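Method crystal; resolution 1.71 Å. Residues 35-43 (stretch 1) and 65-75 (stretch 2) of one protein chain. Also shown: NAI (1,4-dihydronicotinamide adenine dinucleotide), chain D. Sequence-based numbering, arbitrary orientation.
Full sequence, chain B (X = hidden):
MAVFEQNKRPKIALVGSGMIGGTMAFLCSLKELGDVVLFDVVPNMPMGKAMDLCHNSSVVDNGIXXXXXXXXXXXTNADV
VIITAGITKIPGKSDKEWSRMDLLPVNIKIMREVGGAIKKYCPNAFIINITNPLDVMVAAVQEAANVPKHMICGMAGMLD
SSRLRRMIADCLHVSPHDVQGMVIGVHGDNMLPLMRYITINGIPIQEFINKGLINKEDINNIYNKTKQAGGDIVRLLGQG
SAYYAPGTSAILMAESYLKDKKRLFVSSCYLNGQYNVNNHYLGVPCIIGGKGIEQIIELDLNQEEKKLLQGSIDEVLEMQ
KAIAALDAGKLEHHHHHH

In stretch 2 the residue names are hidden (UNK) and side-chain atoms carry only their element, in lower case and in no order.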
# COMPACT_ATOMS: atom_id res chain seq x y z
N ASP B 35 -13.18 10.13 -3.73
CA ASP B 35 -12.89 9.47 -4.99
C ASP B 35 -11.54 9.93 -5.53
O ASP B 35 -11.07 11.03 -5.23
CB ASP B 35 -14.01 9.75 -6.00
CG ASP B 35 -15.27 8.95 -5.72
OD1 ASP B 35 -15.21 7.99 -4.92
OD2 ASP B 35 -16.33 9.28 -6.30
N VAL B 36 -10.91 9.07 -6.32
CA VAL B 36 -9.52 9.23 -6.72
C VAL B 36 -9.40 9.02 -8.23
O VAL B 36 -10.06 8.13 -8.79
CB VAL B 36 -8.61 8.23 -5.99
CG1 VAL B 36 -7.16 8.36 -6.45
CG2 VAL B 36 -8.71 8.40 -4.48
N VAL B 37 -8.57 9.83 -8.88
CA VAL B 37 -8.08 9.52 -10.22
C VAL B 37 -6.58 9.31 -10.15
O VAL B 37 -5.83 10.18 -9.68
CB VAL B 37 -8.44 10.61 -11.25
CG1 VAL B 37 -7.85 11.97 -10.89
CG2 VAL B 37 -7.96 10.17 -12.63
N LEU B 38 -6.14 8.15 -10.62
CA LEU B 38 -4.72 7.85 -10.81
C LEU B 38 -4.36 8.24 -12.24
O LEU B 38 -4.76 7.57 -13.19
CB LEU B 38 -4.45 6.37 -10.57
CG LEU B 38 -4.26 5.90 -9.13
CD1 LEU B 38 -4.35 4.39 -9.09
CD2 LEU B 38 -2.92 6.38 -8.60
N PHE B 39 -3.61 9.33 -12.39
CA PHE B 39 -3.19 9.81 -13.70
C PHE B 39 -1.73 9.47 -13.93
O PHE B 39 -0.89 9.59 -13.03
CB PHE B 39 -3.39 11.32 -13.83
CG PHE B 39 -2.72 11.90 -15.04
CD1 PHE B 39 -3.32 11.82 -16.29
CD2 PHE B 39 -1.49 12.50 -14.94
CE1 PHE B 39 -2.70 12.34 -17.41
CE2 PHE B 39 -0.86 13.03 -16.05
CZ PHE B 39 -1.46 12.95 -17.28
N ASP B 40 -1.42 9.03 -15.15
CA ASP B 40 -0.05 8.69 -15.50
C ASP B 40 0.12 8.80 -17.01
O ASP B 40 -0.86 8.86 -17.76
CB ASP B 40 0.32 7.29 -15.01
CG ASP B 40 1.80 7.13 -14.76
OD1 ASP B 40 2.20 7.14 -13.58
OD2 ASP B 40 2.57 7.02 -15.74
N VAL B 41 1.38 8.83 -17.44
CA VAL B 41 1.70 8.86 -18.86
C VAL B 41 1.93 7.46 -19.44
O VAL B 41 1.93 7.30 -20.67
CB VAL B 41 2.94 9.74 -19.13
CG1 VAL B 41 2.64 11.18 -18.76
CG2 VAL B 41 4.15 9.22 -18.35
N VAL B 42 2.13 6.46 -18.59
CA VAL B 42 2.24 5.07 -19.03
C VAL B 42 0.86 4.60 -19.46
O VAL B 42 -0.09 4.68 -18.66
CB VAL B 42 2.82 4.17 -17.92
CG1 VAL B 42 2.84 2.71 -18.36
CG2 VAL B 42 4.22 4.64 -17.54
N PRO B 43 0.68 4.11 -20.68
CA PRO B 43 -0.67 3.74 -21.13
C PRO B 43 -1.24 2.59 -20.31
O PRO B 43 -0.57 1.58 -20.07
CB PRO B 43 -0.46 3.34 -22.60
CG PRO B 43 0.84 3.95 -22.99
CD PRO B 43 1.67 3.91 -21.76
N UNK B 65 -14.54 5.12 -5.47
CA UNK B 65 -14.18 4.83 -6.85
C UNK B 65 -12.79 5.38 -7.14
O UNK B 65 -12.52 6.56 -6.90
c UNK B 65 -15.20 5.42 -7.83
c UNK B 65 -14.84 5.05 -9.26
o UNK B 65 -16.51 4.91 -7.53
N UNK B 66 -11.92 4.52 -7.66
CA UNK B 66 -10.62 4.94 -8.19
C UNK B 66 -10.67 4.80 -9.70
O UNK B 66 -11.03 3.73 -10.22
c UNK B 66 -9.47 4.11 -7.59
c UNK B 66 -9.48 4.17 -6.07
c UNK B 66 -8.12 4.59 -8.13
N UNK B 67 -10.34 5.88 -10.40
CA UNK B 67 -10.27 5.90 -11.85
C UNK B 67 -8.82 5.94 -12.30
O UNK B 67 -7.95 6.50 -11.62
c UNK B 67 -12.65 8.12 -10.79
c UNK B 67 -15.02 7.88 -11.09
c UNK B 67 -13.50 6.91 -12.67
c UNK B 67 -12.41 7.38 -11.94
c UNK B 67 -14.80 7.15 -12.24
c UNK B 67 -13.95 8.36 -10.36
o UNK B 67 -16.30 8.11 -10.67
c UNK B 67 -10.99 7.13 -12.43
N UNK B 68 -8.55 5.34 -13.46
CA UNK B 68 -7.26 5.47 -14.14
C UNK B 68 -7.42 6.31 -15.40
O UNK B 68 -8.42 6.19 -16.11
N UNK B 69 -6.43 7.16 -15.66
CA UNK B 69 -6.49 8.05 -16.81
C UNK B 69 -5.10 8.33 -17.35
O UNK B 69 -4.12 8.39 -16.60
c UNK B 69 -7.17 9.38 -16.44
o UNK B 69 -7.29 10.21 -17.58
N UNK B 70 -5.03 8.51 -18.67
CA UNK B 70 -3.83 8.99 -19.35
C UNK B 70 -4.02 10.40 -19.91
O UNK B 70 -3.21 10.85 -20.73
c UNK B 70 -3.01 6.68 -19.99
c UNK B 70 -3.44 8.05 -20.49
o UNK B 70 -3.52 5.66 -20.45
n UNK B 70 -2.07 6.65 -19.06
N UNK B 71 -5.06 11.11 -19.48
CA UNK B 71 -5.40 12.43 -20.02
C UNK B 71 -5.44 13.46 -18.90
O UNK B 71 -6.09 13.24 -17.87
c UNK B 71 -6.75 12.40 -20.74
o UNK B 71 -7.19 13.71 -21.02
N UNK B 72 -4.75 14.58 -19.12
CA UNK B 72 -4.75 15.66 -18.14
C UNK B 72 -6.15 16.18 -17.82
O UNK B 72 -6.36 16.73 -16.73
c UNK B 72 0.34 16.37 -18.17
c UNK B 72 -0.48 16.34 -17.05
c UNK B 72 -0.20 16.55 -19.42
c UNK B 72 -1.84 16.48 -17.20
c UNK B 72 -1.56 16.70 -19.56
c UNK B 72 -2.41 16.66 -18.46
c UNK B 72 -3.90 16.83 -18.63
o UNK B 72 1.69 16.23 -18.03
N UNK B 73 -7.12 16.03 -18.73
CA UNK B 73 -8.45 16.56 -18.45
C UNK B 73 -9.12 15.83 -17.30
O UNK B 73 -10.16 16.29 -16.82
c UNK B 73 -10.46 15.03 -21.42
o UNK B 73 -9.95 14.23 -22.24
o UNK B 73 -11.42 15.78 -21.71
c UNK B 73 -9.88 15.11 -20.02
c UNK B 73 -9.34 16.49 -19.70
N UNK B 74 -8.56 14.71 -16.84
CA UNK B 74 -9.08 14.04 -15.65
C UNK B 74 -8.92 14.88 -14.40
O UNK B 74 -9.54 14.57 -13.38
c UNK B 74 -8.39 12.69 -15.46
s UNK B 74 -6.73 12.77 -14.75
N UNK B 75 -8.10 15.94 -14.45
CA UNK B 75 -7.95 16.84 -13.31
C UNK B 75 -9.16 17.74 -13.12
O UNK B 75 -9.23 18.43 -12.10
c UNK B 75 -4.23 17.96 -13.79
c UNK B 75 -5.11 16.22 -12.25
c UNK B 75 -5.36 16.98 -13.54
c UNK B 75 -6.70 17.71 -13.49
PA NAI D . 7.77 6.08 -9.61
O1A NAI D . 8.75 6.05 -10.76
O2A NAI D . 7.29 4.79 -9.01
O5B NAI D . 6.49 6.92 -10.09
C5B NAI D . 6.64 8.09 -10.89
C4B NAI D . 5.54 8.08 -11.94
O4B NAI D . 5.40 9.35 -12.58
C3B NAI D . 5.82 7.06 -13.05
O3B NAI D . 4.78 6.08 -13.06
C2B NAI D . 5.83 7.87 -14.33
O2B NAI D . 5.25 7.18 -15.43
C1B NAI D . 4.99 9.07 -13.91
N9A NAI D . 5.10 10.26 -14.78
C8A NAI D . 6.14 10.68 -15.54
N7A NAI D . 5.81 11.82 -16.19
C5A NAI D . 4.54 12.14 -15.85
C6A NAI D . 3.57 13.20 -16.16
N6A NAI D . 3.88 14.21 -17.00
N1A NAI D . 2.35 13.14 -15.58
C2A NAI D . 2.01 12.14 -14.74
N3A NAI D . 2.84 11.15 -14.41
C4A NAI D . 4.09 11.10 -14.93
O3 NAI D . 8.41 7.01 -8.44
PN NAI D . 7.89 7.07 -6.91
O1N NAI D . 8.60 6.00 -6.12
O2N NAI D . 6.38 7.15 -6.90
O5D NAI D . 8.50 8.50 -6.46
C5D NAI D . 8.03 9.68 -7.09
C4D NAI D . 8.82 10.91 -6.66
O4D NAI D . 8.73 11.12 -5.25
C3D NAI D . 10.30 10.75 -6.99
O3D NAI D . 10.79 11.97 -7.55
C2D NAI D . 10.94 10.48 -5.64
O2D NAI D . 12.31 10.87 -5.58
C1D NAI D . 10.05 11.33 -4.75
N1N NAI D . 10.13 11.06 -3.31
C2N NAI D . 9.98 12.13 -2.53
C3N NAI D . 10.01 12.06 -1.15
C7N NAI D . 9.84 13.34 -0.39
O7N NAI D . 9.43 14.33 -0.97
N7N NAI D . 10.15 13.38 0.90
C4N NAI D . 10.21 10.75 -0.45
C5N NAI D . 10.36 9.65 -1.40
C6N NAI D . 10.31 9.84 -2.78
O HOH W 1 -18.20 7.25 -7.01
O HOH W 2 -16.33 10.52 -8.79

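Position 65 carries one carbon bearing an oxygen and a second carbon; its CB lies 3.9 Å from Asp 35 OD1. The branched pattern is that of Thr 65. The backbone N donates to Asp 35 OD1 (3.0 Å) whatever the side chain; the hydroxyl adds a water link, OG1 donating to a water that in turn donates to Asp 35 OD2.

Position 66 has three carbons, the first forking into two, and packs beside Val 36 and Leu 38: this is Val 66. Its CG1 lies 3.9 Å from Leu 38 CD1; a compact beta-branched residue fits both the extended backbone and the apolar face.

Position 67 shows one carbon, then a six-carbon ring bearing an oxygen. CB lies 4.3 Å from Val 37 CG2, and the ring has its edge near Val 36 O. This is Tyr 67, whose OH donates to a second water, which in turn donates to Asp 35 OD2.

Position 68 has no side-chain atoms, and its CA lies 3.4 Å from Leu 38 O, a CA-H...O contact. It is Gly 68; the strand pairing here is carried by the backbone.

At position 69, one carbon is followed by one oxygen, and CB lies 4.0 Å from Val 37 CG2. This is Ser 69, small beside Val 37 and Phe 39 on its sheet face; its OG accepts from the backbone N of position 71, helping to shape the turn.

Position 70 has two carbons, the second carrying an oxygen and a nitrogen; the nitrogen lies 2.8 Å from both Asp 40 O and Val 42 O. This is Asn 70, whose ND2, with two hydrogens, donates to both carbonyls.

Position 71 again has one carbon and one oxygen; its backbone C comes within 3.3 Å of Phe 39 CE1. It is Ser 71, whose side chain points away, where OG accepts from the backbone N of position 73.

Position 72 has a carbon and an oxygen-bearing six-carbon ring, one face of which receives Phe 39 CZ: Tyr 72. Its OH accepts from NAI N6A (3.2 Å), joining apolar packing to cofactor binding.

Position 73, three carbons ending in two oxygens, touches nothing on stretch 1. Glu 73 suits this exposed site, its OE2 accepting from Ser 71 OG.

Position 74 has one carbon and one sulfur, the sulfur 3.6 Å from Val 37 CG2 and 3.8 Å from Phe 39 CB. Short and apolar, Cys 74 points toward stretch 1 and packs against both.

Position 75, four carbons forked at the second, makes no close contact with stretch 1; apolar Leu 75 suits its buried site.

The contact rests on parallel strand pairing from Val 36 to Asp 40. Beyond it, Cys 74 and Tyr 72 pack against Phe 39, while Asn 70 holds the loop whose Asp 40 carboxylate binds NAI hydroxyls O2B and O3B.

Stretch 2 65-75: TVYGSNSYECL
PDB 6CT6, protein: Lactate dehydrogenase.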